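Local coordinates for citrate synthase (Metallosphaera sedula, PDB 6ABX), which probably catalyses the condensation of oxaloacetate with acetyl-CoA and water to give citrate and CoA, a step of the tricarboxylic acid cycle, at residues G89-I94 and D320-P325; S207-P212 and T326-A331. One frame throughout, in Å; residues are numbered along the deposited sequence.

Contact 1. Residues G89-I94 and D320-P325; sequences GNPMDI and DPDLFP
Two helix beginnings meet here in the mainly helical body of citrate synthase: Pro-91 and Met-92, in the first turn of helix 91-105, lie against Asp-322, Leu-323 and Pro-325, where a 3-10 turn leads into helix 324-343. No hydrogen bond crosses, and carbon does most of the touching. The Pro-91 ring meets the Leu-323 side chain at about a right angle, CB of Pro-91 lying a tight 3.5 Å from CD2 of Leu-323. CG of Pro-91 stands 3.4 Å from the backbone O of Asp-322. Proline suits a first turn, where its missing N-H costs no helical bond. Just before it, Asn-90 is the N-cap, its OD1 accepting weak bonds from the N atoms of Met-92 and Asp-93. With CG beside its backbone N (chi1 -78°) and further bends at chi2 and chi3, Met-92 curls over Pro-325, CG of Met-92 3.7 Å from CB of Pro-325. SD of Met-92 is 3.6 Å from C of Pro-325. At the more open margin, Asp-322 has OD2 3.8 Å from CG of Pro-91, while its OD1 forms a salt bridge with Arg-134. Helix 112-134 closes one flank, with Ile-130 touching both Leu-323 and Ile-94, and Leu-104 of the second subunit packs on Asp-93 and Ile-94.

Contact 2. Residues S207-P212 and T326-A331; sequences SALKGP and TIFASA
Leu-209 reaches across to helix 324-343 with its two methyl groups divided between an aromatic ring and the backbone that carries it. One methyl, CD1, sits over a face of the Phe-328 ring, 4.2 Å from the ring centroid and 24° off the ring normal, a CH-pi contact displaced toward CD1 and CE1 of Phe-328. The other, CD2 of Leu-209, on the same side of the ring plane but displaced outward past the ring's edge, is 3.7 Å from CD1 of Phe-328 and continues to Ala-329, where it comes within 3.8 Å of both the backbone N and CB. Leucine fits because its forked end can straddle ring and main chain together. Phe-328 meets it obliquely: with CG anti to the backbone N (chi1 -169°), the ring leans out from its helix far enough to present a face to the leucine. Ala-329 keeps the helix surface low, leaving CD2 able to approach the backbone. This is a buried helix-helix contact of the citrate synthase fold, between the last turn of helix 198-209 and the second turn of helix 324-343, with the Phe-328 side chain about 4 Å from the bound citrate. An alanine in place of Leu-209 would remove both methyls and is likely to open a gap beside Ala-329 and leave the Phe-328 ring freer to shift. Farther along helix 324-343, Ser-330 turns its OG back to donate a 2.7 Å hydrogen bond to O of Ile-327, in the carbonyl plane and on a lone pair, so this buried hydroxyl is satisfied within its own helix. Ala-217 touches both Leu-209 and Phe-328, and His-176 meets the Phe-328 ring edge-to-face. Near the C-terminal end of helix 198-209, Ala-208 O accepts a hydrogen bond from Thr-194 OG1 of the second subunit.

In the fold
Helix 324-343 serves both contacts, its start and the turn before it in contact 1 and the turn that follows in contact 2, with centres about 9 Å apart. They also touch directly: Asp-93 OD1 and Lys-210 NZ form a 2.8 Å salt bridge, and Met-92 CE lies 3.6 Å from Lys-210 N. Lys-210 NZ also pairs with Asp-197 of the second subunit, tying the junction to the dimer interface. Contact 2 lies nearer the active site: the Phe-328 side chain is about 4 Å from the bound citrate and about 4 Å from the side chain of Arg-332, an oxaloacetate-binding residue. In contact 1, the Pro-325 side chain is about 11 Å from citrate.

Contact 1. Residues G89-I94 and D320-P325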
ATOM      1  N   GLY A  89      15.520  11.646   6.503  1.00 17.75           N
ATOM      2  CA  GLY A  89      14.426  10.735   6.347  1.00 17.28           C
ATOM      3  C   GLY A  89      14.875   9.300   6.134  1.00 17.00           C
ATOM      4  O   GLY A  89      15.973   9.020   5.636  1.00 17.43           O
ATOM      5  N   ASN A  90      14.015   8.369   6.550  1.00 15.23           N
ATOM      6  CA  ASN A  90      14.191   6.966   6.268  1.00 16.87           C
ATOM      7  C   ASN A  90      14.109   6.808   4.762  1.00 15.05           C
ATOM      8  O   ASN A  90      13.217   7.352   4.113  1.00 14.71           O
ATOM      9  CB  ASN A  90      13.131   6.142   7.008  1.00 16.96           C
ATOM     10  CG  ASN A  90      13.235   4.680   6.661  1.00 20.00           C
ATOM     11  OD1 ASN A  90      12.949   4.340   5.547  1.00 21.70           O
ATOM     12  ND2 ASN A  90      13.493   3.806   7.621  1.00 25.04           N
ATOM     13  N   PRO A  91      15.074   6.134   4.107  1.00 14.22           N
ATOM     14  CA  PRO A  91      15.087   6.168   2.654  1.00 14.83           C
ATOM     15  C   PRO A  91      13.866   5.497   2.026  1.00 12.19           C
ATOM     16  O   PRO A  91      13.446   5.890   0.955  1.00 12.66           O
ATOM     17  CB  PRO A  91      16.350   5.412   2.256  1.00 16.84           C
ATOM     18  CG  PRO A  91      17.130   5.173   3.512  1.00 18.74           C
ATOM     19  CD  PRO A  91      16.284   5.571   4.692  1.00 16.56           C
ATOM     20  N   MET A  92      13.322   4.493   2.705  1.00 11.98           N
ATOM     21  CA  MET A  92      12.067   3.863   2.218  1.00 12.56           C
ATOM     22  C   MET A  92      10.882   4.830   2.344  1.00 12.68           C
ATOM     23  O   MET A  92      10.028   4.876   1.464  1.00 12.13           O
ATOM     24  CB  MET A  92      11.831   2.532   2.955  1.00 13.06           C
ATOM     25  CG  MET A  92      12.696   1.401   2.420  1.00 13.56           C
ATOM     26  SD  MET A  92      12.435   0.942   0.665  1.00 13.60           S
ATOM     27  CE  MET A  92      11.093  -0.223   0.878  1.00 14.36           C
ATOM     28  N   ASP A  93      10.870   5.698   3.359  1.00 11.75           N
ATOM     29  CA  ASP A  93       9.876   6.746   3.461  1.00 12.65           C
ATOM     30  C   ASP A  93      10.033   7.740   2.318  1.00 11.34           C
ATOM     31  O   ASP A  93       9.055   8.216   1.790  1.00 12.28           O
ATOM     32  CB  ASP A  93       9.933   7.509   4.791  1.00 13.53           C
ATOM     33  CG  ASP A  93       9.584   6.633   6.004  1.00 17.14           C
ATOM     34  OD1 ASP A  93       9.169   5.472   5.799  1.00 17.74           O
ATOM     35  OD2 ASP A  93       9.767   7.108   7.175  1.00 18.29           O
ATOM     36  N   ILE A  94      11.283   8.067   1.948  1.00 11.74           N
ATOM     37  CA  ILE A  94      11.508   8.978   0.867  1.00 11.11           C
ATOM     38  C   ILE A  94      10.997   8.345  -0.431  1.00 11.65           C
ATOM     39  O   ILE A  94      10.326   8.959  -1.185  1.00 11.19           O
ATOM     40  CB  ILE A  94      12.993   9.359   0.766  1.00 12.00           C
ATOM     41  CG1 ILE A  94      13.445  10.131   2.007  1.00 12.47           C
ATOM     42  CG2 ILE A  94      13.233  10.170  -0.498  1.00 12.60           C
ATOM     43  CD1 ILE A  94      14.951  10.368   2.061  1.00 13.35           C
ATOM     44  N   ASP A 320      25.373   3.058   0.560  1.00 16.14           N
ATOM     45  CA  ASP A 320      25.198   3.007   2.004  1.00 18.52           C
ATOM     46  C   ASP A 320      24.273   1.837   2.297  1.00 17.08           C
ATOM     47  O   ASP A 320      23.269   1.625   1.606  1.00 14.76           O
ATOM     48  CB  ASP A 320      24.574   4.261   2.667  1.00 20.55           C
ATOM     49  CG  ASP A 320      25.452   5.492   2.716  1.00 24.45           C
ATOM     50  OD1 ASP A 320      26.684   5.320   2.592  1.00 25.84           O
ATOM     51  OD2 ASP A 320      24.881   6.629   2.831  1.00 27.97           O
ATOM     52  N   PRO A 321      24.580   1.044   3.339  1.00 17.95           N
ATOM     53  CA  PRO A 321      23.710  -0.036   3.765  1.00 20.41           C
ATOM     54  C   PRO A 321      22.230   0.302   3.938  1.00 20.68           C
ATOM     55  O   PRO A 321      21.380  -0.514   3.554  1.00 20.36           O
ATOM     56  CB  PRO A 321      24.307  -0.436   5.119  1.00 22.16           C
ATOM     57  CG  PRO A 321      25.762  -0.168   4.933  1.00 20.80           C
ATOM     58  CD  PRO A 321      25.794   1.129   4.164  1.00 19.75           C
ATOM     59  N   ASP A 322      21.887   1.491   4.426  1.00 20.25           N
ATOM     60  CA  ASP A 322      20.502   1.628   4.699  1.00 22.70           C
ATOM     61  C   ASP A 322      19.730   1.991   3.411  1.00 20.09           C
ATOM     62  O   ASP A 322      18.516   2.090   3.469  1.00 19.41           O
ATOM     63  CB  ASP A 322      20.232   2.602   5.823  1.00 27.49           C
ATOM     64  CG  ASP A 322      20.480   4.011   5.382  1.00 27.73           C
ATOM     65  OD1 ASP A 322      21.196   4.160   4.388  1.00 32.67           O
ATOM     66  OD2 ASP A 322      19.971   4.941   6.064  1.00 33.52           O
ATOM     67  N   LEU A 323      20.423   2.186   2.283  1.00 16.24           N
ATOM     68  CA  LEU A 323      19.706   2.303   0.984  1.00 15.40           C
ATOM     69  C   LEU A 323      19.342   0.928   0.436  1.00 14.87           C
ATOM     70  O   LEU A 323      18.590   0.854  -0.601  1.00 13.23           O
ATOM     71  CB  LEU A 323      20.582   3.077   0.004  1.00 17.30           C
ATOM     72  CG  LEU A 323      20.746   4.546   0.357  1.00 20.63           C
ATOM     73  CD1 LEU A 323      21.475   5.280  -0.742  1.00 23.48           C
ATOM     74  CD2 LEU A 323      19.391   5.202   0.585  1.00 23.03           C
ATOM     75  N   PHE A 324      19.846  -0.175   1.017  1.00 14.19           N
ATOM     76  CA  PHE A 324      19.651  -1.482   0.358  1.00 15.02           C
ATOM     77  C   PHE A 324      18.166  -1.803   0.114  1.00 13.04           C
ATOM     78  O   PHE A 324      17.834  -2.295  -0.970  1.00 11.86           O
ATOM     79  CB  PHE A 324      20.289  -2.664   1.104  1.00 18.03           C
ATOM     80  CG  PHE A 324      19.912  -3.971   0.428  1.00 28.85           C
ATOM     81  CD1 PHE A 324      20.185  -4.166  -0.925  1.00 34.79           C
ATOM     82  CD2 PHE A 324      19.130  -4.923   1.066  1.00 36.24           C
ATOM     83  CE1 PHE A 324      19.765  -5.315  -1.585  1.00 37.79           C
ATOM     84  CE2 PHE A 324      18.733  -6.075   0.408  1.00 36.64           C
ATOM     85  CZ  PHE A 324      19.037  -6.268  -0.919  1.00 37.10           C
ATOM     86  N   PRO A 325      17.213  -1.538   1.038  1.00 12.41           N
ATOM     87  CA  PRO A 325      15.807  -1.831   0.767  1.00 11.54           C
ATOM     88  C   PRO A 325      15.267  -1.060  -0.448  1.00 10.60           C
ATOM     89  O   PRO A 325      14.406  -1.581  -1.215  1.00 10.64           O
ATOM     90  CB  PRO A 325      15.044  -1.392   2.021  1.00 13.15           C
ATOM     91  CG  PRO A 325      16.122  -1.380   3.124  1.00 15.15           C
ATOM     92  CD  PRO A 325      17.466  -1.188   2.465  1.00 13.83           C
TER

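Contact 2. Residues S207-P212 and T326-A331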
ATOM      1  N   SER A 207       5.583   0.306   0.839  1.00 11.89           N
ATOM      2  CA  SER A 207       5.145   0.403   2.236  1.00 11.66           C
ATOM      3  C   SER A 207       5.346  -0.947   2.958  1.00 11.97           C
ATOM      4  O   SER A 207       5.831  -0.984   4.085  1.00 11.59           O
ATOM      5  CB  SER A 207       3.706   0.878   2.309  1.00 13.02           C
ATOM      6  OG  SER A 207       3.588   2.192   1.774  1.00 13.45           O
ATOM      7  N   ALA A 208       4.998  -2.074   2.316  1.00 11.71           N
ATOM      8  CA  ALA A 208       5.169  -3.432   2.872  1.00 13.03           C
ATOM      9  C   ALA A 208       6.646  -3.840   2.936  1.00 13.00           C
ATOM     10  O   ALA A 208       7.129  -4.407   3.912  1.00 14.01           O
ATOM     11  CB  ALA A 208       4.389  -4.446   2.056  1.00 13.37           C
ATOM     12  N   LEU A 209       7.360  -3.593   1.848  1.00 12.55           N
ATOM     13  CA  LEU A 209       8.767  -3.999   1.708  1.00 12.38           C
ATOM     14  C   LEU A 209       9.641  -3.324   2.770  1.00 13.69           C
ATOM     15  O   LEU A 209      10.625  -3.920   3.163  1.00 13.35           O
ATOM     16  CB  LEU A 209       9.259  -3.661   0.307  1.00 12.70           C
ATOM     17  CG  LEU A 209      10.622  -4.229  -0.062  1.00 13.17           C
ATOM     18  CD1 LEU A 209      10.615  -5.733   0.001  1.00 13.06           C
ATOM     19  CD2 LEU A 209      11.097  -3.702  -1.420  1.00 13.13           C
ATOM     20  N   LYS A 210       9.227  -2.159   3.271  1.00 12.67           N
ATOM     21  CA  LYS A 210       9.994  -1.471   4.352  1.00 13.10           C
ATOM     22  C   LYS A 210      10.109  -2.343   5.613  1.00 13.54           C
ATOM     23  O   LYS A 210      11.058  -2.200   6.399  1.00 13.29           O
ATOM     24  CB  LYS A 210       9.307  -0.148   4.677  1.00 14.41           C
ATOM     25  CG  LYS A 210      10.027   0.655   5.747  1.00 16.04           C
ATOM     26  CD  LYS A 210       9.326   1.907   6.168  1.00 17.59           C
ATOM     27  CE  LYS A 210       9.925   2.448   7.462  1.00 17.22           C
ATOM     28  NZ  LYS A 210       9.270   3.703   7.906  1.00 17.70           N
ATOM     29  N   GLY A 211       9.069  -3.101   5.922  1.00 14.00           N
ATOM     30  CA  GLY A 211       8.977  -3.753   7.181  1.00 14.31           C
ATOM     31  C   GLY A 211      10.037  -4.826   7.348  1.00 15.78           C
ATOM     32  O   GLY A 211      10.272  -5.613   6.434  1.00 15.52           O
ATOM     33  N   PRO A 212      10.688  -4.917   8.528  1.00 15.88           N
ATOM     34  CA  PRO A 212      11.808  -5.852   8.691  1.00 18.55           C
ATOM     35  C   PRO A 212      11.436  -7.329   8.598  1.00 19.35           C
ATOM     36  O   PRO A 212      12.346  -8.119   8.391  1.00 21.14           O
ATOM     37  CB  PRO A 212      12.399  -5.511  10.056  1.00 18.43           C
ATOM     38  CG  PRO A 212      11.229  -4.907  10.798  1.00 19.75           C
ATOM     39  CD  PRO A 212      10.425  -4.138   9.744  1.00 16.65           C
ATOM     40  N   THR A 326      15.817   0.134  -0.676  1.00  9.51           N
ATOM     41  CA  THR A 326      15.357   0.920  -1.855  1.00  9.17           C
ATOM     42  C   THR A 326      15.830   0.218  -3.134  1.00  9.52           C
ATOM     43  O   THR A 326      15.120   0.288  -4.202  1.00  9.37           O
ATOM     44  CB  THR A 326      15.690   2.410  -1.822  1.00 10.37           C
ATOM     45  OG1 THR A 326      17.095   2.633  -1.957  1.00 10.28           O
ATOM     46  CG2 THR A 326      15.176   3.098  -0.571  1.00 11.19           C
ATOM     47  N   ILE A 327      17.069  -0.274  -3.108  1.00 10.57           N
ATOM     48  CA  ILE A 327      17.646  -0.936  -4.269  1.00 11.47           C
ATOM     49  C   ILE A 327      16.832  -2.204  -4.586  1.00 11.56           C
ATOM     50  O   ILE A 327      16.525  -2.514  -5.783  1.00 11.41           O
ATOM     51  CB  ILE A 327      19.140  -1.208  -4.026  1.00 12.58           C
ATOM     52  CG1 ILE A 327      19.898   0.097  -3.822  1.00 13.85           C
ATOM     53  CG2 ILE A 327      19.736  -1.978  -5.185  1.00 13.38           C
ATOM     54  CD1 ILE A 327      21.261  -0.131  -3.230  1.00 14.57           C
ATOM     55  N   PHE A 328      16.499  -2.967  -3.537  1.00 10.71           N
ATOM     56  CA  PHE A 328      15.566  -4.095  -3.696  1.00 10.67           C
ATOM     57  C   PHE A 328      14.313  -3.637  -4.453  1.00 10.73           C
ATOM     58  O   PHE A 328      13.914  -4.248  -5.452  1.00 11.31           O
ATOM     59  CB  PHE A 328      15.307  -4.677  -2.315  1.00 11.53           C
ATOM     60  CG  PHE A 328      14.594  -5.997  -2.226  1.00 11.35           C
ATOM     61  CD1 PHE A 328      13.394  -6.220  -2.879  1.00 14.39           C
ATOM     62  CD2 PHE A 328      15.122  -7.020  -1.451  1.00 15.47           C
ATOM     63  CE1 PHE A 328      12.742  -7.444  -2.772  1.00 15.29           C
ATOM     64  CE2 PHE A 328      14.449  -8.237  -1.332  1.00 15.48           C
ATOM     65  CZ  PHE A 328      13.259  -8.439  -1.993  1.00 13.85           C
ATOM     66  N   ALA A 329      13.661  -2.582  -3.972  1.00  9.51           N
ATOM     67  CA  ALA A 329      12.435  -2.057  -4.608  1.00 10.05           C
ATOM     68  C   ALA A 329      12.690  -1.706  -6.066  1.00 10.21           C
ATOM     69  O   ALA A 329      11.820  -1.937  -6.905  1.00 10.86           O
ATOM     70  CB  ALA A 329      11.917  -0.850  -3.858  1.00  9.98           C
ATOM     71  N   SER A 330      13.893  -1.171  -6.382  1.00  9.88           N
ATOM     72  CA  SER A 330      14.194  -0.699  -7.728  1.00 10.40           C
ATOM     73  C   SER A 330      14.104  -1.870  -8.715  1.00  9.35           C
ATOM     74  O   SER A 330      13.699  -1.685  -9.831  1.00 10.82           O
ATOM     75  CB  SER A 330      15.550  -0.014  -7.815  1.00  9.98           C
ATOM     76  OG  SER A 330      16.627  -0.925  -7.905  1.00 10.20           O
ATOM     77  N   ALA A 331      14.419  -3.086  -8.279  1.00  9.25           N
ATOM     78  CA  ALA A 331      14.316  -4.273  -9.128  1.00  8.89           C
ATOM     79  C   ALA A 331      12.915  -4.902  -9.003  1.00  9.74           C
ATOM     80  O   ALA A 331      12.285  -5.300 -10.021  1.00  9.81           O
ATOM     81  CB  ALA A 331      15.368  -5.289  -8.680  1.00  9.62           C
TER